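Cytochrome P450 268A2 Cyp268A2 (Mycobacterium marinum, PDB 6BLD) is a bacterial cytochrome P450 that carries a haem group and, in this structure, holds (3E,5E)-6,10-dimethylundeca-3,5,9-trien-2-one in a pocket beside it. Local coordinates at residues L16-A20 and V48-L52; I70-S74 and V332-Y336; A305-F311 and G406-H410. All blocks are in the same frame, centred on the assembly; numbering follows the deposited sequence.

In the fold
Contact 1 lies toward the outside of the fold, about 20 Å from the centre of the chain, and contact 3, about 7 Å from that centre, beside the haem. Contact 1 is complete before contact 2 opens, whereas the segments of contacts 2 and 3 alternate along the sequence. Their centres lie about 20 Å (1 and 2), 15 Å (1 and 3) and 13 Å (2 and 3) apart. Contacts 2 and 3 share the mixed sheet through neighbouring strands 331-335 and 310-315, with a probable hydrogen bond from M334 N to F311 O of 2.8 Å. Contact 1 touches both others, through L16 on F335 and V48 on N407, so the N-terminal segments pack against the sheet at contact 2 and against contact 3, which lines the ligand pocket.

Contact 1 (L16-A20 and V48-L52); sequences LSSRA and VEDAL
S17 and E49 are joined by one direct backbone hydrogen bond, E49 N to S17 O, of 2.9 Å. It is nearly straight at the hydrogen (164°). A water next to it donates to both S17 O and E49 O, tying the two backbones together a second time.

The polar side chains add looser contacts. R19 reaches across with a chain bent at chi2 (-42°), which brings the guanidinium beside residues 49-51. Its NE makes only a weak hydrogen bond to E49 O, at 3.4 Å. NH2 lies 2.7 Å from D50 O, but the angle is too poor for a hydrogen bond. D50 CB packs over one face of the guanidinium, and A51 CA lies near its edge. The D50 carboxylate is turned 72° from the guanidinium, and 5.4 Å separates R19 NE from D50 OD2, so these opposite charges do not pair directly; R19 NH2 has a weak, long ion pair with E89. A second water accepts from the R19 backbone N and donates to E49 OE1 at 2.7 Å and, at a longer distance, to D50 OD2.

Van der Waals contact comes from the extended E49 side chain, which lies along S17 and S18 and brings OE1 to 3.4 Å from S18 CB. The serine hydroxyls work elsewhere: S17 OG bonds P46 O, while S18 OG pairs with D15 and caps helix 19-23 at F21 N.

With one firm direct bond and two bridging waters, this junction between the N-terminal segment and the loop after strand 42-45 depends substantially on water.

Contact 2 (I70-S74 and V332-Y336); sequences IVAVS and VVMFY
M334 is the bump that fits the main hollow: its side chain leaves strand 331-335 and fills the groove on helix 67-75 between I70, V73 and S74. The chain is extended to SD and then bends at chi3 (-103°), which lays CE alongside V73 CG1 at 3.8 Å, the two side chains passing head to tail. The sulfur lies 3.0 Å from S74 OG and 3.3 Å from I70 O. The S74 hydroxyl folds back on its own helix and donates to I70 O at 2.6 Å. This carbonyl also receives S74 N, from the opposite face of its plane, so two donors grip it beside the sulfur.

I70 supplies the reverse fit. Its CG2 enters the notch between M334 SD and the Y336 ring, which it meets obliquely at CE2, while CD1 presses against F335 O, 3.3 Å away. Further along the helix, V332 CG1 rests against both V73 methyls, nearest to CG2 at 4.0 Å. F80 touches both valines, and V64 touches I70 and V332. Beside the sulfur, a water donates to S74 OG and hydrogen-bonds Y336 OH, joining the helix to the tyrosine, whose side chain comes within about 4 Å of the haem.

The axes of segments 70-74 and 332-335 run at 131° between their N-to-C directions, 9.1 Å apart at closest. Helix 67-75 connects strands 61-64 and 80-81 of the mixed sheet and packs on strand 331-335, one of the two strands between them, as expected of the helix B and sheet 1 region of the cytochrome P450 fold.

Contact 3 (A305-F311 and G406-H410); sequences ATPVMTF and GNFVH. With HEM (protoporphyrin IX containing Fe), chain B; DXJ ((3E,5E)-6,10-dimethylundeca-3,5,9-trien-2-one), chain C.
F311 and F408 meet in the wall of the pocket that holds (3E,5E)-6,10-dimethylundeca-3,5,9-trien-2-one beside the haem. They form an offset edge-to-face pair, the edge of F408 toward the face of F311, with planes at 62° and centroids 5.3 Å apart. F408 CG lies anti to its backbone N (chi1 -176°), which sets the ring's CD1-CE1 edge against T310 O, in the ring plane. Both rings touch the ligand, F311 CZ at C01 and F408 CZ at C04, while F311 CE2 packs on haem CAD at 3.6 Å and V308 CG2 on haem CHD.

A single beta bridge, V308 with V409, fixes the backbones: M309 N donates to F408 O and H410 N to P307 O, each at 2.8 Å. T310 OG1 adds a bond to N407 O, 2.6 Å long and in the carbonyl plane, whereas T310 N is buried without a partner. H410 ND1 reaches A305 O at 3.0 Å, almost straight (175°) and in the ring plane. M309 crosses H410 at about a right angle, CG against H410 CB, and ends with CE against G406 O.

The contact lies between helix 247-278, whose H271 stacks on H410, and helix 19-23, whose W22 touches M309; strand 310-315 leads on into the mixed sheet.

Contact 1 (L16-A20 and V48-L52)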
# COMPACT_ATOMS: atom_id res chain seq x y z
N LEU A 16 2.26 -4.25 -20.53
CA LEU A 16 2.14 -4.00 -19.10
C LEU A 16 3.50 -3.79 -18.43
O LEU A 16 3.58 -3.81 -17.20
CB LEU A 16 1.42 -5.16 -18.40
CG LEU A 16 0.03 -5.56 -18.88
CD1 LEU A 16 -0.50 -6.71 -18.03
CD2 LEU A 16 -0.92 -4.38 -18.85
N SER A 17 4.56 -3.58 -19.21
CA SER A 17 5.91 -3.56 -18.68
C SER A 17 6.67 -2.26 -18.93
O SER A 17 7.66 -2.01 -18.23
CB SER A 17 6.73 -4.72 -19.27
OG SER A 17 5.95 -5.89 -19.38
N SER A 18 6.26 -1.44 -19.90
CA SER A 18 7.04 -0.28 -20.27
C SER A 18 6.90 0.83 -19.23
O SER A 18 5.94 0.89 -18.45
CB SER A 18 6.61 0.24 -21.64
OG SER A 18 5.38 0.94 -21.57
N ARG A 19 7.89 1.73 -19.23
CA ARG A 19 7.84 2.89 -18.34
C ARG A 19 6.69 3.82 -18.71
O ARG A 19 6.03 4.39 -17.83
CB ARG A 19 9.17 3.65 -18.40
CG ARG A 19 10.24 3.14 -17.46
CD ARG A 19 9.66 2.82 -16.09
NE ARG A 19 10.60 2.08 -15.25
CZ ARG A 19 11.41 2.65 -14.37
NH1 ARG A 19 11.39 3.97 -14.20
NH2 ARG A 19 12.24 1.91 -13.65
N ALA A 20 6.42 3.97 -20.01
CA ALA A 20 5.37 4.88 -20.45
C ALA A 20 3.99 4.38 -20.03
O ALA A 20 3.11 5.19 -19.71
CB ALA A 20 5.43 5.06 -21.97
N VAL A 48 9.43 -6.04 -16.27
CA VAL A 48 9.31 -4.58 -16.27
C VAL A 48 10.54 -3.97 -16.93
O VAL A 48 11.68 -4.28 -16.56
CB VAL A 48 9.13 -4.06 -14.84
CG1 VAL A 48 9.24 -2.54 -14.80
CG2 VAL A 48 7.80 -4.51 -14.27
N GLU A 49 10.31 -3.11 -17.92
CA GLU A 49 11.40 -2.50 -18.67
C GLU A 49 12.08 -1.41 -17.87
O GLU A 49 11.46 -0.75 -17.02
CB GLU A 49 10.87 -1.93 -19.99
CG GLU A 49 10.18 -2.95 -20.88
CD GLU A 49 9.62 -2.34 -22.15
OE1 GLU A 49 9.66 -1.10 -22.28
OE2 GLU A 49 9.14 -3.10 -23.01
N ASP A 50 13.37 -1.21 -18.15
CA ASP A 50 14.17 -0.18 -17.49
C ASP A 50 14.10 -0.31 -15.97
O ASP A 50 14.00 0.68 -15.24
CB ASP A 50 13.75 1.22 -17.94
CG ASP A 50 13.91 1.43 -19.44
OD1 ASP A 50 14.92 0.94 -19.99
OD2 ASP A 50 13.04 2.07 -20.05
N ALA A 51 14.14 -1.55 -15.49
CA ALA A 51 13.99 -1.82 -14.07
C ALA A 51 15.22 -1.33 -13.30
O ALA A 51 16.27 -1.03 -13.87
CB ALA A 51 13.77 -3.31 -13.84
N LEU A 52 15.06 -1.26 -11.97
CA LEU A 52 16.18 -0.88 -11.12
C LEU A 52 17.36 -1.83 -11.28
O LEU A 52 18.51 -1.43 -11.14
CB LEU A 52 15.74 -0.83 -9.66
CG LEU A 52 14.74 0.27 -9.29
CD1 LEU A 52 14.15 0.01 -7.90
CD2 LEU A 52 15.40 1.64 -9.35
O HOH W 1 8.79 -0.16 -16.94
O HOH W 2 10.12 1.27 -21.05

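Contact 2 (I70-S74 and V332-Y336)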
# COMPACT_ATOMS: atom_id res chain seq x y z
N ILE A 70 -7.19 -13.17 -8.62
CA ILE A 70 -6.32 -12.52 -7.65
C ILE A 70 -6.54 -13.11 -6.27
O ILE A 70 -5.59 -13.35 -5.51
CB ILE A 70 -6.56 -10.99 -7.66
CG1 ILE A 70 -5.95 -10.38 -8.92
CG2 ILE A 70 -6.02 -10.33 -6.40
CD1 ILE A 70 -6.24 -8.91 -9.08
N VAL A 71 -7.80 -13.38 -5.91
CA VAL A 71 -8.10 -14.05 -4.65
C VAL A 71 -7.52 -15.46 -4.64
O VAL A 71 -6.98 -15.92 -3.62
CB VAL A 71 -9.62 -14.05 -4.40
CG1 VAL A 71 -9.99 -15.00 -3.27
CG2 VAL A 71 -10.11 -12.64 -4.10
N ALA A 72 -7.61 -16.16 -5.77
CA ALA A 72 -7.09 -17.52 -5.84
C ALA A 72 -5.58 -17.56 -5.58
O ALA A 72 -5.10 -18.40 -4.83
CB ALA A 72 -7.41 -18.14 -7.20
N VAL A 73 -4.84 -16.64 -6.20
CA VAL A 73 -3.39 -16.60 -5.98
C VAL A 73 -3.08 -16.22 -4.54
O VAL A 73 -2.20 -16.82 -3.91
CB VAL A 73 -2.73 -15.62 -6.98
CG1 VAL A 73 -1.28 -15.37 -6.61
CG2 VAL A 73 -2.84 -16.16 -8.40
N SER A 74 -3.80 -15.24 -3.99
CA SER A 74 -3.50 -14.76 -2.64
C SER A 74 -3.74 -15.84 -1.59
O SER A 74 -2.94 -15.99 -0.66
CB SER A 74 -4.34 -13.52 -2.33
OG SER A 74 -4.29 -12.58 -3.40
N VAL A 332 4.13 -14.52 -10.80
CA VAL A 332 2.70 -14.31 -10.96
C VAL A 332 2.35 -12.98 -10.30
O VAL A 332 2.49 -12.84 -9.08
CB VAL A 332 1.88 -15.46 -10.33
CG1 VAL A 332 0.40 -15.18 -10.44
CG2 VAL A 332 2.23 -16.79 -11.00
N VAL A 333 1.90 -12.02 -11.09
CA VAL A 333 1.68 -10.65 -10.63
C VAL A 333 0.19 -10.38 -10.53
O VAL A 333 -0.56 -10.62 -11.49
CB VAL A 333 2.36 -9.63 -11.56
CG1 VAL A 333 2.08 -8.21 -11.10
CG2 VAL A 333 3.86 -9.90 -11.62
N MET A 334 -0.24 -9.86 -9.39
CA MET A 334 -1.63 -9.51 -9.13
C MET A 334 -1.81 -8.01 -9.35
O MET A 334 -1.10 -7.20 -8.76
CB MET A 334 -2.01 -9.88 -7.70
CG MET A 334 -1.95 -11.37 -7.42
SD MET A 334 -2.67 -11.77 -5.82
CE MET A 334 -1.25 -12.04 -4.80
N PHE A 335 -2.76 -7.65 -10.22
CA PHE A 335 -3.03 -6.25 -10.54
C PHE A 335 -4.32 -5.85 -9.82
O PHE A 335 -5.42 -6.00 -10.34
CB PHE A 335 -3.12 -6.05 -12.05
CG PHE A 335 -1.80 -6.23 -12.75
CD1 PHE A 335 -0.92 -5.17 -12.85
CD2 PHE A 335 -1.45 -7.45 -13.30
CE1 PHE A 335 0.30 -5.32 -13.49
CE2 PHE A 335 -0.23 -7.61 -13.94
CZ PHE A 335 0.65 -6.54 -14.03
N TYR A 336 -4.15 -5.32 -8.61
CA TYR A 336 -5.30 -5.02 -7.75
C TYR A 336 -6.22 -3.97 -8.36
O TYR A 336 -7.43 -4.02 -8.15
CB TYR A 336 -4.81 -4.57 -6.38
CG TYR A 336 -3.94 -5.57 -5.66
CD1 TYR A 336 -2.65 -5.23 -5.26
CD2 TYR A 336 -4.40 -6.85 -5.39
CE1 TYR A 336 -1.85 -6.15 -4.60
CE2 TYR A 336 -3.60 -7.77 -4.73
CZ TYR A 336 -2.33 -7.41 -4.34
OH TYR A 336 -1.54 -8.33 -3.68
O HOH W 3 -2.94 -10.30 -2.24

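Contact 3 (A305-F311 and G406-H410)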
# COMPACT_ATOMS: atom_id res chain seq x y z
N ALA A 305 -9.27 4.06 -4.40
CA ALA A 305 -7.86 4.43 -4.40
C ALA A 305 -6.98 3.29 -4.91
O ALA A 305 -6.16 3.48 -5.82
CB ALA A 305 -7.42 4.85 -3.00
N THR A 306 -7.17 2.08 -4.35
CA THR A 306 -6.28 0.95 -4.56
C THR A 306 -4.83 1.42 -4.52
O THR A 306 -4.13 1.38 -5.54
CB THR A 306 -6.60 0.24 -5.88
OG1 THR A 306 -8.02 0.03 -5.98
CG2 THR A 306 -5.90 -1.11 -5.96
N PRO A 307 -4.35 1.91 -3.37
CA PRO A 307 -3.00 2.49 -3.33
C PRO A 307 -1.91 1.49 -3.66
O PRO A 307 -0.87 1.89 -4.20
CB PRO A 307 -2.89 3.02 -1.90
CG PRO A 307 -3.83 2.19 -1.12
CD PRO A 307 -4.98 1.90 -2.04
N VAL A 308 -2.11 0.22 -3.34
CA VAL A 308 -1.19 -0.84 -3.75
C VAL A 308 -1.73 -1.41 -5.05
O VAL A 308 -2.77 -2.08 -5.07
CB VAL A 308 -1.05 -1.92 -2.67
CG1 VAL A 308 -0.00 -2.94 -3.09
CG2 VAL A 308 -0.69 -1.29 -1.34
N MET A 309 -1.02 -1.16 -6.15
CA MET A 309 -1.46 -1.62 -7.46
C MET A 309 -0.99 -3.03 -7.78
O MET A 309 -1.72 -3.79 -8.42
CB MET A 309 -0.96 -0.66 -8.55
CG MET A 309 -1.54 0.73 -8.47
SD MET A 309 -1.04 1.75 -9.87
CE MET A 309 0.74 1.71 -9.71
N THR A 310 0.21 -3.40 -7.35
CA THR A 310 0.78 -4.69 -7.73
C THR A 310 1.45 -5.36 -6.54
O THR A 310 2.06 -4.70 -5.69
CB THR A 310 1.82 -4.54 -8.85
OG1 THR A 310 2.87 -3.66 -8.44
CG2 THR A 310 1.17 -4.01 -10.12
N PHE A 311 1.31 -6.68 -6.49
CA PHE A 311 2.12 -7.56 -5.66
C PHE A 311 2.25 -8.87 -6.42
O PHE A 311 1.34 -9.27 -7.14
CB PHE A 311 1.51 -7.79 -4.28
CG PHE A 311 2.05 -6.88 -3.21
CD1 PHE A 311 3.40 -6.57 -3.15
CD2 PHE A 311 1.20 -6.33 -2.26
CE1 PHE A 311 3.89 -5.72 -2.17
CE2 PHE A 311 1.69 -5.49 -1.27
CZ PHE A 311 3.04 -5.19 -1.23
N GLY A 406 4.77 5.14 -11.78
CA GLY A 406 5.31 3.96 -11.14
C GLY A 406 4.37 2.78 -11.31
O GLY A 406 3.23 2.92 -11.74
N ASN A 407 4.89 1.61 -10.94
CA ASN A 407 4.18 0.35 -11.12
C ASN A 407 3.84 -0.33 -9.80
O ASN A 407 3.42 -1.50 -9.81
CB ASN A 407 5.00 -0.60 -12.00
CG ASN A 407 6.41 -0.82 -11.47
OD1 ASN A 407 6.61 -1.14 -10.30
ND2 ASN A 407 7.40 -0.66 -12.35
N PHE A 408 4.00 0.35 -8.67
CA PHE A 408 3.75 -0.25 -7.36
C PHE A 408 2.63 0.46 -6.62
O PHE A 408 1.65 -0.19 -6.25
CB PHE A 408 5.05 -0.24 -6.53
CG PHE A 408 4.92 -0.93 -5.19
CD1 PHE A 408 4.04 -1.99 -5.02
CD2 PHE A 408 5.67 -0.51 -4.11
CE1 PHE A 408 3.92 -2.62 -3.80
CE2 PHE A 408 5.56 -1.14 -2.88
CZ PHE A 408 4.68 -2.20 -2.72
N VAL A 409 2.75 1.76 -6.38
CA VAL A 409 1.79 2.51 -5.57
C VAL A 409 1.09 3.54 -6.44
O VAL A 409 1.75 4.26 -7.20
CB VAL A 409 2.48 3.18 -4.36
CG1 VAL A 409 1.53 4.15 -3.68
CG2 VAL A 409 2.96 2.12 -3.37
N HIS A 410 -0.23 3.59 -6.34
CA HIS A 410 -1.06 4.62 -6.99
C HIS A 410 -1.02 5.85 -6.11
O HIS A 410 -1.79 5.99 -5.16
CB HIS A 410 -2.48 4.10 -7.20
CG HIS A 410 -3.34 5.01 -8.02
ND1 HIS A 410 -4.70 5.12 -7.82
CD2 HIS A 410 -3.04 5.85 -9.04
CE1 HIS A 410 -5.20 5.98 -8.69
NE2 HIS A 410 -4.22 6.44 -9.44
CHA HEM B . 0.11 -6.01 3.85
CHB HEM B . 0.85 -2.82 7.44
CHC HEM B . -2.53 0.10 5.54
CHD HEM B . -2.59 -2.70 1.56
C1A HEM B . 0.60 -5.41 4.99
C2A HEM B . 1.61 -5.95 5.88
C3A HEM B . 1.82 -5.08 6.87
C4A HEM B . 0.94 -3.94 6.64
CMA HEM B . 2.81 -5.24 8.04
CAA HEM B . 2.32 -7.32 5.72
CBA HEM B . 1.41 -8.40 6.29
CGA HEM B . 1.98 -9.76 5.98
O1A HEM B . 1.58 -10.75 6.66
O2A HEM B . 2.84 -9.87 5.07
C1B HEM B . -0.04 -1.78 7.28
C2B HEM B . -0.28 -0.72 8.23
C3B HEM B . -1.21 0.09 7.73
C4B HEM B . -1.60 -0.42 6.42
CMB HEM B . 0.42 -0.55 9.59
CAB HEM B . -1.70 1.35 8.49
CBB HEM B . -2.71 2.10 8.05
C1C HEM B . -2.85 -0.40 4.29
C2C HEM B . -3.84 0.13 3.37
C3C HEM B . -3.84 -0.65 2.27
C4C HEM B . -2.87 -1.70 2.47
CMC HEM B . -4.68 1.39 3.67
CAC HEM B . -4.69 -0.55 0.98
CBC HEM B . -5.75 0.24 0.85
C1D HEM B . -1.88 -3.85 1.83
C2D HEM B . -1.70 -4.97 0.93
C3D HEM B . -0.96 -5.89 1.56
C4D HEM B . -0.64 -5.38 2.88
CMD HEM B . -2.28 -5.07 -0.50
CAD HEM B . -0.52 -7.26 0.99
CBD HEM B . -1.69 -8.24 1.08
CGD HEM B . -1.32 -9.57 0.48
O1D HEM B . -2.20 -10.47 0.44
O2D HEM B . -0.15 -9.74 0.05
NA HEM B . 0.22 -4.18 5.49
NB HEM B . -0.86 -1.57 6.19
NC HEM B . -2.28 -1.52 3.71
ND HEM B . -1.22 -4.13 3.01
FE HEM B . -1.23 -2.96 4.69
C10 DXJ C . 9.95 -1.24 -0.10
C13 DXJ C . 12.62 0.08 -2.51
C01 DXJ C . 1.76 -3.07 1.59
C02 DXJ C . 3.04 -2.29 1.33
C03 DXJ C . 4.20 -2.77 1.74
C04 DXJ C . 2.98 -0.95 0.59
C05 DXJ C . 5.50 -2.01 1.49
C06 DXJ C . 6.59 -2.91 0.91
C07 DXJ C . 7.98 -2.28 0.97
C08 DXJ C . 8.56 -1.88 -0.14
C09 DXJ C . 8.69 -2.11 2.31
C11 DXJ C . 10.62 -1.07 -1.23
C12 DXJ C . 12.01 -0.44 -1.21
O14 DXJ C . 12.62 -0.37 -0.20